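Local coordinates for RNA pseudouridylate synthase domain-containing protein 1 (Homo sapiens, PDB 5VBB) that probably isomerises uridine to pseudouridine in RNA, at residues His106-Ala117 against Ser144-Gly154; Arg126-Gly134 against Thr173-Ala182. All blocks are in the same frame, centred on the assembly; numbering follows the deposited sequence.

Contact 1. Residues His106-Ala117 against Ser144-Gly154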
loop_
_atom_site.group_PDB
_atom_site.type_symbol
_atom_site.label_atom_id
_atom_site.label_comp_id
_atom_site.label_asym_id
_atom_site.label_seq_id
_atom_site.Cartn_x
_atom_site.Cartn_y
_atom_site.Cartn_z
ATOM N N HIS A 106 1.033 -19.139 5.148
ATOM C CA HIS A 106 2.495 -19.119 5.169
ATOM C C HIS A 106 3.003 -19.309 3.730
ATOM O O HIS A 106 2.840 -20.394 3.184
ATOM C CB HIS A 106 3.032 -20.259 6.057
ATOM C CG HIS A 106 2.844 -20.000 7.524
ATOM N ND1 HIS A 106 3.034 -20.997 8.456
ATOM C CD2 HIS A 106 2.613 -18.832 8.172
ATOM C CE1 HIS A 106 2.824 -20.431 9.635
ATOM N NE2 HIS A 106 2.581 -19.122 9.513
ATOM N N ILE A 107 3.603 -18.270 3.116
ATOM C CA ILE A 107 4.122 -18.351 1.743
ATOM C C ILE A 107 5.483 -19.014 1.844
ATOM O O ILE A 107 6.351 -18.469 2.521
ATOM C CB ILE A 107 4.179 -16.937 1.133
ATOM C CG1 ILE A 107 2.746 -16.369 1.049
ATOM C CG2 ILE A 107 4.847 -16.944 -0.245
ATOM C CD1 ILE A 107 2.577 -14.939 0.521
ATOM N N GLN A 108 5.675 -20.199 1.222
ATOM C CA GLN A 108 6.930 -20.944 1.374
ATOM C C GLN A 108 8.058 -20.416 0.484
ATOM O O GLN A 108 9.207 -20.515 0.887
ATOM C CB GLN A 108 6.706 -22.439 1.122
ATOM C CG GLN A 108 5.617 -23.055 2.010
ATOM C CD GLN A 108 5.885 -22.925 3.501
ATOM O OE1 GLN A 108 7.038 -22.947 3.962
ATOM N NE2 GLN A 108 4.823 -22.832 4.299
ATOM N N GLU A 109 7.754 -19.796 -0.658
ATOM C CA GLU A 109 8.786 -19.182 -1.530
ATOM C C GLU A 109 9.301 -17.914 -0.837
ATOM O O GLU A 109 8.488 -17.179 -0.293
ATOM C CB GLU A 109 8.188 -18.768 -2.883
ATOM C CG GLU A 109 7.605 -19.897 -3.710
ATOM C CD GLU A 109 6.131 -20.225 -3.565
ATOM O OE1 GLU A 109 5.407 -19.466 -2.882
ATOM O OE2 GLU A 109 5.705 -21.269 -4.112
ATOM N N SER A 110 10.605 -17.619 -0.888
ATOM C CA SER A 110 11.130 -16.405 -0.250
ATOM C C SER A 110 10.756 -15.145 -1.032
ATOM O O SER A 110 10.588 -14.084 -0.441
ATOM C CB SER A 110 12.643 -16.487 -0.066
ATOM O OG SER A 110 13.359 -16.164 -1.244
ATOM N N ARG A 111 10.645 -15.261 -2.363
ATOM C CA ARG A 111 10.305 -14.132 -3.233
ATOM C C ARG A 111 9.431 -14.625 -4.358
ATOM O O ARG A 111 9.663 -15.722 -4.890
ATOM C CB ARG A 111 11.576 -13.480 -3.804
ATOM C CG ARG A 111 11.330 -12.240 -4.672
ATOM C CD ARG A 111 12.644 -11.641 -5.085
ATOM N NE ARG A 111 12.526 -10.270 -5.571
ATOM C CZ ARG A 111 13.556 -9.539 -5.984
ATOM N NH1 ARG A 111 14.784 -10.037 -5.955
ATOM N NH2 ARG A 111 13.371 -8.295 -6.408
ATOM N N VAL A 112 8.403 -13.852 -4.689
ATOM C CA VAL A 112 7.454 -14.206 -5.748
ATOM C C VAL A 112 7.287 -13.020 -6.674
ATOM O O VAL A 112 7.015 -11.910 -6.209
ATOM C CB VAL A 112 6.079 -14.617 -5.153
ATOM C CG1 VAL A 112 5.056 -14.931 -6.239
ATOM C CG2 VAL A 112 6.220 -15.786 -4.194
ATOM N N THR A 113 7.370 -13.271 -7.977
ATOM C CA THR A 113 7.080 -12.275 -9.012
ATOM C C THR A 113 5.645 -12.568 -9.398
ATOM O O THR A 113 5.345 -13.704 -9.742
ATOM C CB THR A 113 8.009 -12.460 -10.214
ATOM O OG1 THR A 113 9.337 -12.246 -9.781
ATOM C CG2 THR A 113 7.718 -11.490 -11.310
ATOM N N ILE A 114 4.749 -11.598 -9.299
ATOM C CA ILE A 114 3.330 -11.802 -9.639
ATOM C C ILE A 114 3.099 -10.961 -10.856
ATOM O O ILE A 114 3.156 -9.724 -10.783
ATOM C CB ILE A 114 2.357 -11.403 -8.527
ATOM C CG1 ILE A 114 2.842 -11.925 -7.147
ATOM C CG2 ILE A 114 0.973 -11.947 -8.898
ATOM C CD1 ILE A 114 2.172 -11.345 -5.998
ATOM N N SER A 115 2.861 -11.615 -11.973
ATOM C CA SER A 115 2.775 -10.944 -13.269
ATOM C C SER A 115 1.414 -11.071 -13.949
ATOM O O SER A 115 1.265 -10.513 -15.024
ATOM C CB SER A 115 3.851 -11.531 -14.178
ATOM O OG SER A 115 3.626 -12.914 -14.404
ATOM N N HIS A 116 0.431 -11.785 -13.359
ATOM C CA HIS A 116 -0.887 -11.955 -13.990
ATOM C C HIS A 116 -1.476 -10.594 -14.264
ATOM O O HIS A 116 -1.465 -9.738 -13.380
ATOM C CB HIS A 116 -1.886 -12.690 -13.088
ATOM C CG HIS A 116 -1.548 -14.108 -12.747
ATOM N ND1 HIS A 116 -0.756 -14.887 -13.569
ATOM C CD2 HIS A 116 -1.926 -14.838 -11.673
ATOM C CE1 HIS A 116 -0.678 -16.066 -12.970
ATOM N NE2 HIS A 116 -1.352 -16.068 -11.812
ATOM N N ALA A 117 -1.998 -10.400 -15.475
ATOM C CA ALA A 117 -2.591 -9.131 -15.883
ATOM C C ALA A 117 -3.899 -8.899 -15.101
ATOM O O ALA A 117 -4.577 -9.861 -14.762
ATOM C CB ALA A 117 -2.835 -9.123 -17.385
ATOM N N SER A 144 0.805 -5.738 -15.556
ATOM C CA SER A 144 0.840 -5.850 -14.114
ATOM C C SER A 144 2.056 -6.557 -13.637
ATOM O O SER A 144 2.416 -7.590 -14.202
ATOM C CB SER A 144 -0.407 -6.585 -13.628
ATOM O OG SER A 144 -1.611 -6.065 -14.174
ATOM N N LEU A 145 2.676 -6.040 -12.589
ATOM C CA LEU A 145 3.842 -6.693 -12.005
ATOM C C LEU A 145 4.009 -6.269 -10.559
ATOM O O LEU A 145 4.221 -5.078 -10.280
ATOM C CB LEU A 145 5.102 -6.364 -12.776
ATOM C CG LEU A 145 6.401 -7.079 -12.289
ATOM C CD1 LEU A 145 6.254 -8.550 -12.262
ATOM C CD2 LEU A 145 7.487 -6.796 -13.188
ATOM N N THR A 146 3.964 -7.247 -9.656
ATOM C CA THR A 146 4.169 -7.069 -8.225
ATOM C C THR A 146 5.253 -8.011 -7.763
ATOM O O THR A 146 5.157 -9.231 -7.952
ATOM C CB THR A 146 2.909 -7.345 -7.368
ATOM O OG1 THR A 146 1.859 -6.490 -7.749
ATOM C CG2 THR A 146 3.164 -7.113 -5.882
ATOM N N ASP A 147 6.280 -7.447 -7.178
ATOM C CA ASP A 147 7.359 -8.199 -6.567
ATOM C C ASP A 147 7.043 -8.380 -5.079
ATOM O O ASP A 147 6.861 -7.405 -4.361
ATOM C CB ASP A 147 8.654 -7.446 -6.772
ATOM C CG ASP A 147 9.892 -8.086 -6.213
ATOM O OD1 ASP A 147 9.958 -9.326 -6.188
ATOM O OD2 ASP A 147 10.842 -7.345 -5.896
ATOM N N LEU A 148 6.975 -9.610 -4.627
ATOM C CA LEU A 148 6.610 -9.938 -3.235
ATOM C C LEU A 148 7.811 -10.605 -2.573
ATOM O O LEU A 148 8.264 -11.643 -3.055
ATOM C CB LEU A 148 5.412 -10.906 -3.248
ATOM C CG LEU A 148 4.808 -11.381 -1.918
ATOM C CD1 LEU A 148 3.376 -11.795 -2.101
ATOM C CD2 LEU A 148 5.564 -12.603 -1.304
ATOM N N VAL A 149 8.236 -10.094 -1.425
ATOM C CA VAL A 149 9.322 -10.655 -0.614
ATOM C C VAL A 149 8.721 -11.040 0.770
ATOM O O VAL A 149 8.170 -10.186 1.489
ATOM C CB VAL A 149 10.489 -9.631 -0.475
ATOM C CG1 VAL A 149 11.610 -10.182 0.400
ATOM C CG2 VAL A 149 11.048 -9.249 -1.846
ATOM N N VAL A 150 8.897 -12.290 1.165
ATOM C CA VAL A 150 8.376 -12.764 2.441
ATOM C C VAL A 150 9.334 -12.337 3.558
ATOM O O VAL A 150 10.506 -12.670 3.498
ATOM C CB VAL A 150 8.132 -14.283 2.442
ATOM C CG1 VAL A 150 7.567 -14.737 3.767
ATOM C CG2 VAL A 150 7.188 -14.698 1.320
ATOM N N LEU A 151 8.828 -11.600 4.567
ATOM C CA LEU A 151 9.643 -11.116 5.672
ATOM C C LEU A 151 9.594 -12.080 6.838
ATOM O O LEU A 151 10.628 -12.416 7.419
ATOM C CB LEU A 151 9.162 -9.746 6.121
ATOM C CG LEU A 151 9.192 -8.668 5.079
ATOM C CD1 LEU A 151 8.456 -7.442 5.591
ATOM C CD2 LEU A 151 10.631 -8.397 4.594
ATOM N N GLU A 152 8.382 -12.511 7.214
ATOM C CA GLU A 152 8.205 -13.379 8.368
ATOM C C GLU A 152 6.977 -14.245 8.225
ATOM O O GLU A 152 6.045 -13.877 7.527
ATOM C CB GLU A 152 7.997 -12.510 9.666
ATOM C CG GLU A 152 9.245 -11.904 10.323
ATOM C CD GLU A 152 9.009 -11.004 11.531
ATOM O OE1 GLU A 152 8.130 -10.126 11.426
ATOM O OE2 GLU A 152 9.687 -11.169 12.574
ATOM N N HIS A 153 6.965 -15.375 8.952
ATOM C CA HIS A 153 5.786 -16.219 9.131
ATOM C C HIS A 153 5.398 -16.031 10.585
ATOM O O HIS A 153 6.264 -15.877 11.454
ATOM C CB HIS A 153 6.064 -17.704 8.879
ATOM C CG HIS A 153 6.246 -18.068 7.443
ATOM N ND1 HIS A 153 6.826 -19.261 7.085
ATOM C CD2 HIS A 153 5.877 -17.408 6.317
ATOM C CE1 HIS A 153 6.871 -19.258 5.762
ATOM N NE2 HIS A 153 6.279 -18.180 5.259
ATOM N N GLY A 154 4.099 -16.072 10.845
ATOM C CA GLY A 154 3.580 -15.947 12.195
ATOM C C GLY A 154 2.114 -16.278 12.259
ATOM O O GLY A 154 1.548 -16.765 11.276
#
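Both His106 and His153 turn CG beside their own backbone N (chi1 -74° and -73°), and these matching torsions lay the two imidazoles over one another as an offset stack, centroids 4.5 Å apart. Each ring also takes the other's CB over one face, and each sends its NE2-H in its own ring plane to a carbonyl: His153 NE2 to Ile107 O at 2.8 Å, His106 NE2 to Gly154 O at 3.1 Å. Histidine suits both places, being flat enough to stack and able to donate from its edge. Were His153 an alanine, Ile107 O would probably lose this donor and His106 its stacking partner. Beyond this end the segments form an antiparallel ladder, strand 111-114 pairing with the long strand 146-156 of the central sheet of the pseudouridine synthase fold. Val112 and Leu148 exchange two backbone bonds, as do Ile114 and Thr146. On one side of the ladder, Arg111 runs out extended and grips Asp147 side-on, NE to OD1 at 2.8 Å and NH2 to OD2 at 2.7 Å, a two-pronged salt bridge near the surface. The face of Val112, Ile114 and Leu148 is mostly apolar, with Leu148 CD1 4.1 Å from Ile114 CD1; Thr146 is the exception, its OG1 hydrogen-bonded to His179. Past the ladder's end Ile107 CD1 meets Leu148 CD1 tip to tip, while Ile107 CG2 packs on Val150 CG2 at 3.6 Å.

Contact 2. Residues Arg126-Gly134 against Thr173-Ala182. With SO4 (sulfate ion), chain D; SO4 (sulfate ion), chain B.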
loop_
_atom_site.group_PDB
_atom_site.type_symbol
_atom_site.label_atom_id
_atom_site.label_comp_id
_atom_site.label_asym_id
_atom_site.label_seq_id
_atom_site.Cartn_x
_atom_site.Cartn_y
_atom_site.Cartn_z
ATOM N N ARG A 126 -19.252 -4.185 -8.904
ATOM C CA ARG A 126 -19.670 -3.458 -7.727
ATOM C C ARG A 126 -19.007 -4.014 -6.435
ATOM O O ARG A 126 -18.522 -3.238 -5.613
ATOM C CB ARG A 126 -21.197 -3.518 -7.626
ATOM C CG ARG A 126 -21.672 -3.035 -6.318
ATOM C CD ARG A 126 -23.017 -2.437 -6.344
ATOM N NE ARG A 126 -23.145 -1.756 -5.060
ATOM C CZ ARG A 126 -23.555 -2.310 -3.924
ATOM N NH1 ARG A 126 -23.992 -3.565 -3.905
ATOM N NH2 ARG A 126 -23.558 -1.606 -2.803
ATOM N N ALA A 127 -19.006 -5.336 -6.263
ATOM C CA ALA A 127 -18.438 -5.959 -5.062
ATOM C C ALA A 127 -16.935 -6.126 -5.135
ATOM O O ALA A 127 -16.281 -6.005 -4.110
ATOM C CB ALA A 127 -19.081 -7.310 -4.825
ATOM N N HIS A 128 -16.395 -6.481 -6.311
ATOM C CA HIS A 128 -14.957 -6.691 -6.515
ATOM C C HIS A 128 -14.613 -6.034 -7.853
ATOM O O HIS A 128 -14.809 -6.629 -8.895
ATOM C CB HIS A 128 -14.589 -8.198 -6.491
ATOM C CG HIS A 128 -15.496 -9.046 -5.652
ATOM N ND1 HIS A 128 -15.538 -8.916 -4.271
ATOM C CD2 HIS A 128 -16.378 -10.002 -6.026
ATOM C CE1 HIS A 128 -16.454 -9.775 -3.853
ATOM N NE2 HIS A 128 -16.973 -10.466 -4.874
ATOM N N THR A 129 -14.155 -4.782 -7.799
ATOM C CA THR A 129 -13.875 -3.933 -8.951
ATOM C C THR A 129 -12.956 -4.588 -9.984
ATOM O O THR A 129 -13.295 -4.634 -11.169
ATOM C CB THR A 129 -13.243 -2.591 -8.474
ATOM O OG1 THR A 129 -14.023 -2.045 -7.398
ATOM C CG2 THR A 129 -13.163 -1.551 -9.590
ATOM N N MET A 130 -11.848 -5.155 -9.524
ATOM C CA MET A 130 -10.800 -5.682 -10.377
ATOM C C MET A 130 -10.713 -7.207 -10.359
ATOM O O MET A 130 -11.182 -7.852 -9.425
ATOM C CB MET A 130 -9.464 -5.073 -9.907
ATOM C CG MET A 130 -9.487 -3.540 -9.762
ATOM S SD MET A 130 -9.886 -2.564 -11.233
ATOM C CE MET A 130 -8.405 -2.816 -12.205
ATOM N N CYS A 131 -10.094 -7.789 -11.387
ATOM C CA CYS A 131 -9.928 -9.240 -11.504
ATOM C C CYS A 131 -8.669 -9.605 -12.257
ATOM O O CYS A 131 -8.134 -8.806 -12.998
ATOM C CB CYS A 131 -11.138 -9.846 -12.208
ATOM S SG CYS A 131 -11.475 -9.116 -13.825
ATOM N N ILE A 132 -8.282 -10.869 -12.140
ATOM C CA ILE A 132 -7.134 -11.444 -12.842
ATOM C C ILE A 132 -7.583 -11.871 -14.217
ATOM O O ILE A 132 -8.685 -12.417 -14.345
ATOM C CB ILE A 132 -6.610 -12.680 -12.042
ATOM C CG1 ILE A 132 -6.103 -12.245 -10.671
ATOM C CG2 ILE A 132 -5.538 -13.422 -12.786
ATOM C CD1 ILE A 132 -4.733 -11.475 -10.700
ATOM N N GLU A 133 -6.696 -11.736 -15.229
ATOM C CA GLU A 133 -6.956 -12.169 -16.618
ATOM C C GLU A 133 -7.336 -13.637 -16.604
ATOM O O GLU A 133 -6.820 -14.382 -15.775
ATOM C CB GLU A 133 -5.690 -11.993 -17.485
ATOM C CG GLU A 133 -4.664 -13.095 -17.221
ATOM C CD GLU A 133 -3.300 -12.960 -17.843
ATOM O OE1 GLU A 133 -3.156 -13.335 -19.026
ATOM O OE2 GLU A 133 -2.347 -12.660 -17.092
ATOM N N GLY A 134 -8.268 -14.046 -17.449
ATOM C CA GLY A 134 -8.707 -15.439 -17.453
ATOM C C GLY A 134 -9.906 -15.730 -16.553
ATOM O O GLY A 134 -10.655 -16.673 -16.836
ATOM N N THR A 173 -5.439 -0.530 -10.501
ATOM C CA THR A 173 -6.320 -0.285 -9.348
ATOM C C THR A 173 -6.363 -1.539 -8.473
ATOM O O THR A 173 -6.373 -2.635 -9.001
ATOM C CB THR A 173 -7.710 0.140 -9.841
ATOM O OG1 THR A 173 -7.605 1.433 -10.425
ATOM C CG2 THR A 173 -8.768 0.137 -8.712
ATOM N N HIS A 174 -6.257 -1.390 -7.151
ATOM C CA HIS A 174 -6.247 -2.514 -6.190
ATOM C C HIS A 174 -5.212 -3.610 -6.546
ATOM O O HIS A 174 -5.402 -4.775 -6.200
ATOM C CB HIS A 174 -7.630 -3.141 -6.082
ATOM C CG HIS A 174 -8.735 -2.184 -5.755
ATOM N ND1 HIS A 174 -10.040 -2.482 -6.069
ATOM C CD2 HIS A 174 -8.697 -0.970 -5.162
ATOM C CE1 HIS A 174 -10.766 -1.467 -5.619
ATOM N NE2 HIS A 174 -9.999 -0.525 -5.091
ATOM N N GLN A 175 -4.136 -3.246 -7.245
ATOM C CA GLN A 175 -3.138 -4.223 -7.711
ATOM C C GLN A 175 -2.646 -5.192 -6.677
ATOM O O GLN A 175 -2.648 -6.395 -6.904
ATOM C CB GLN A 175 -1.913 -3.510 -8.243
ATOM C CG GLN A 175 -0.856 -4.475 -8.738
ATOM C CD GLN A 175 0.123 -3.882 -9.702
ATOM O OE1 GLN A 175 -0.222 -3.084 -10.587
ATOM N NE2 GLN A 175 1.376 -4.252 -9.565
ATOM N N LEU A 176 -2.178 -4.667 -5.557
ATOM C CA LEU A 176 -1.553 -5.504 -4.531
ATOM C C LEU A 176 -2.579 -6.439 -3.927
ATOM O O LEU A 176 -2.301 -7.614 -3.708
ATOM C CB LEU A 176 -0.950 -4.598 -3.436
ATOM C CG LEU A 176 0.052 -3.584 -3.955
ATOM C CD1 LEU A 176 0.476 -2.655 -2.879
ATOM C CD2 LEU A 176 1.241 -4.265 -4.591
ATOM N N ARG A 177 -3.790 -5.931 -3.714
ATOM C CA ARG A 177 -4.837 -6.746 -3.126
ATOM C C ARG A 177 -5.301 -7.819 -4.078
ATOM O O ARG A 177 -5.575 -8.943 -3.656
ATOM C CB ARG A 177 -6.021 -5.873 -2.730
ATOM C CG ARG A 177 -5.684 -4.893 -1.617
ATOM C CD ARG A 177 -6.602 -3.698 -1.668
ATOM N NE ARG A 177 -7.926 -4.079 -1.171
ATOM C CZ ARG A 177 -8.953 -3.253 -1.013
ATOM N NH1 ARG A 177 -8.844 -1.972 -1.340
ATOM N NH2 ARG A 177 -10.101 -3.704 -0.539
ATOM N N VAL A 178 -5.389 -7.484 -5.369
ATOM C CA VAL A 178 -5.835 -8.472 -6.355
ATOM C C VAL A 178 -4.771 -9.553 -6.553
ATOM O O VAL A 178 -5.104 -10.749 -6.631
ATOM C CB VAL A 178 -6.209 -7.774 -7.670
ATOM C CG1 VAL A 178 -6.456 -8.790 -8.803
ATOM C CG2 VAL A 178 -7.414 -6.879 -7.457
ATOM N N HIS A 179 -3.510 -9.132 -6.698
ATOM C CA HIS A 179 -2.404 -10.056 -6.917
ATOM C C HIS A 179 -2.216 -11.033 -5.740
ATOM O O HIS A 179 -1.983 -12.218 -5.976
ATOM C CB HIS A 179 -1.109 -9.303 -7.191
ATOM C CG HIS A 179 -0.815 -9.028 -8.647
ATOM N ND1 HIS A 179 0.229 -8.218 -9.010
ATOM C CD2 HIS A 179 -1.432 -9.470 -9.774
ATOM C CE1 HIS A 179 0.215 -8.178 -10.340
ATOM N NE2 HIS A 179 -0.733 -8.977 -10.833
ATOM N N CYS A 180 -2.255 -10.540 -4.498
ATOM C CA CYS A 180 -2.055 -11.417 -3.320
ATOM C C CYS A 180 -3.218 -12.421 -3.170
ATOM O O CYS A 180 -2.989 -13.614 -2.963
ATOM C CB CYS A 180 -1.870 -10.553 -2.075
ATOM S SG CYS A 180 -0.304 -9.638 -2.087
ATOM N N SER A 181 -4.448 -11.954 -3.418
ATOM C CA SER A 181 -5.641 -12.797 -3.407
ATOM C C SER A 181 -5.566 -13.851 -4.514
ATOM O O SER A 181 -5.907 -15.013 -4.275
ATOM C CB SER A 181 -6.893 -11.939 -3.556
ATOM O OG SER A 181 -8.055 -12.746 -3.632
ATOM N N ALA A 182 -5.070 -13.467 -5.701
ATOM C CA ALA A 182 -4.898 -14.376 -6.832
ATOM C C ALA A 182 -3.875 -15.494 -6.532
ATOM O O ALA A 182 -3.996 -16.578 -7.092
ATOM C CB ALA A 182 -4.459 -13.607 -8.059
HETATM S S SO4 D . -6.532 0.383 -14.062
HETATM O O1 SO4 D . -7.679 0.145 -14.932
HETATM O O2 SO4 D . -5.494 1.147 -14.787
HETATM O O3 SO4 D . -6.009 -0.892 -13.544
HETATM O O4 SO4 D . -6.978 1.153 -12.940
HETATM S S SO4 B . -11.380 0.326 -0.194
HETATM O O1 SO4 B . -11.288 -0.817 -1.115
HETATM O O2 SO4 B . -12.073 1.412 -0.899
HETATM O O3 SO4 B . -12.086 -0.030 1.018
HETATM O O4 SO4 B . -10.042 0.742 0.213
#
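The His174 ring carries the methyl CG2 of its neighbour Thr173 over the centre of one face, while Thr129 OG1 comes to its edge, 3.8 Å from His174 CE1. Its ND1 is hydrogen-bonded to Tyr193 OH, which also takes the backbone N-H of Met130. The His179 ring has Ile132 CD1 at its edge, in plane, 4.0 Å from His179 CD2. Between these rings the contact is apolar. Met130, bent at chi2 and chi3, folds over Thr173, with SD 3.7 Å from Thr173 CB, and Met130 CB touches Val178 CG2. Ile132 slides past Val178 in the opposite direction and presses tightly on Ala182, CG1 to CB 3.4 Å; the small alanine lets the strand come close to the helix. Just ahead of the N-cap His174, Thr173 binds one sulfate through OG1 (2.6 Å to O4) and its backbone N. Arg177 NH1 holds the other at 2.7 Å from O1, in the guanidinium plane, and also makes a salt bridge to Asp67, the active-site aspartate by similarity. These anions, probably from the crystallisation liquor, mark spots that might suit RNA phosphates, and His174 beside Asp67 probably places this strand-on-helix packing beside the catalytic cleft, as in RluA-type synthases.

Contact 1 and contact 2 meet at helix 175-182: His179 ND1 of contact 2 pairs with Thr146 OG1 and His179 NE2 with His116 O, probable hydrogen bonds, so one histidine ties the helix to both segments of contact 1. Both contacts are partly buried, yet their chemistry differs. The first pairs two strands within the main sheet by backbone hydrogen bonds, with a salt bridge near the surface on one side and mostly apolar residues on the other. The second sets strand 130-132, from a separate small sheet, against the helix mainly through side chains. It also lies nearer Asp67, which His174 touches, whereas Thr146 stands about 12 Å from the Asp67 side chain.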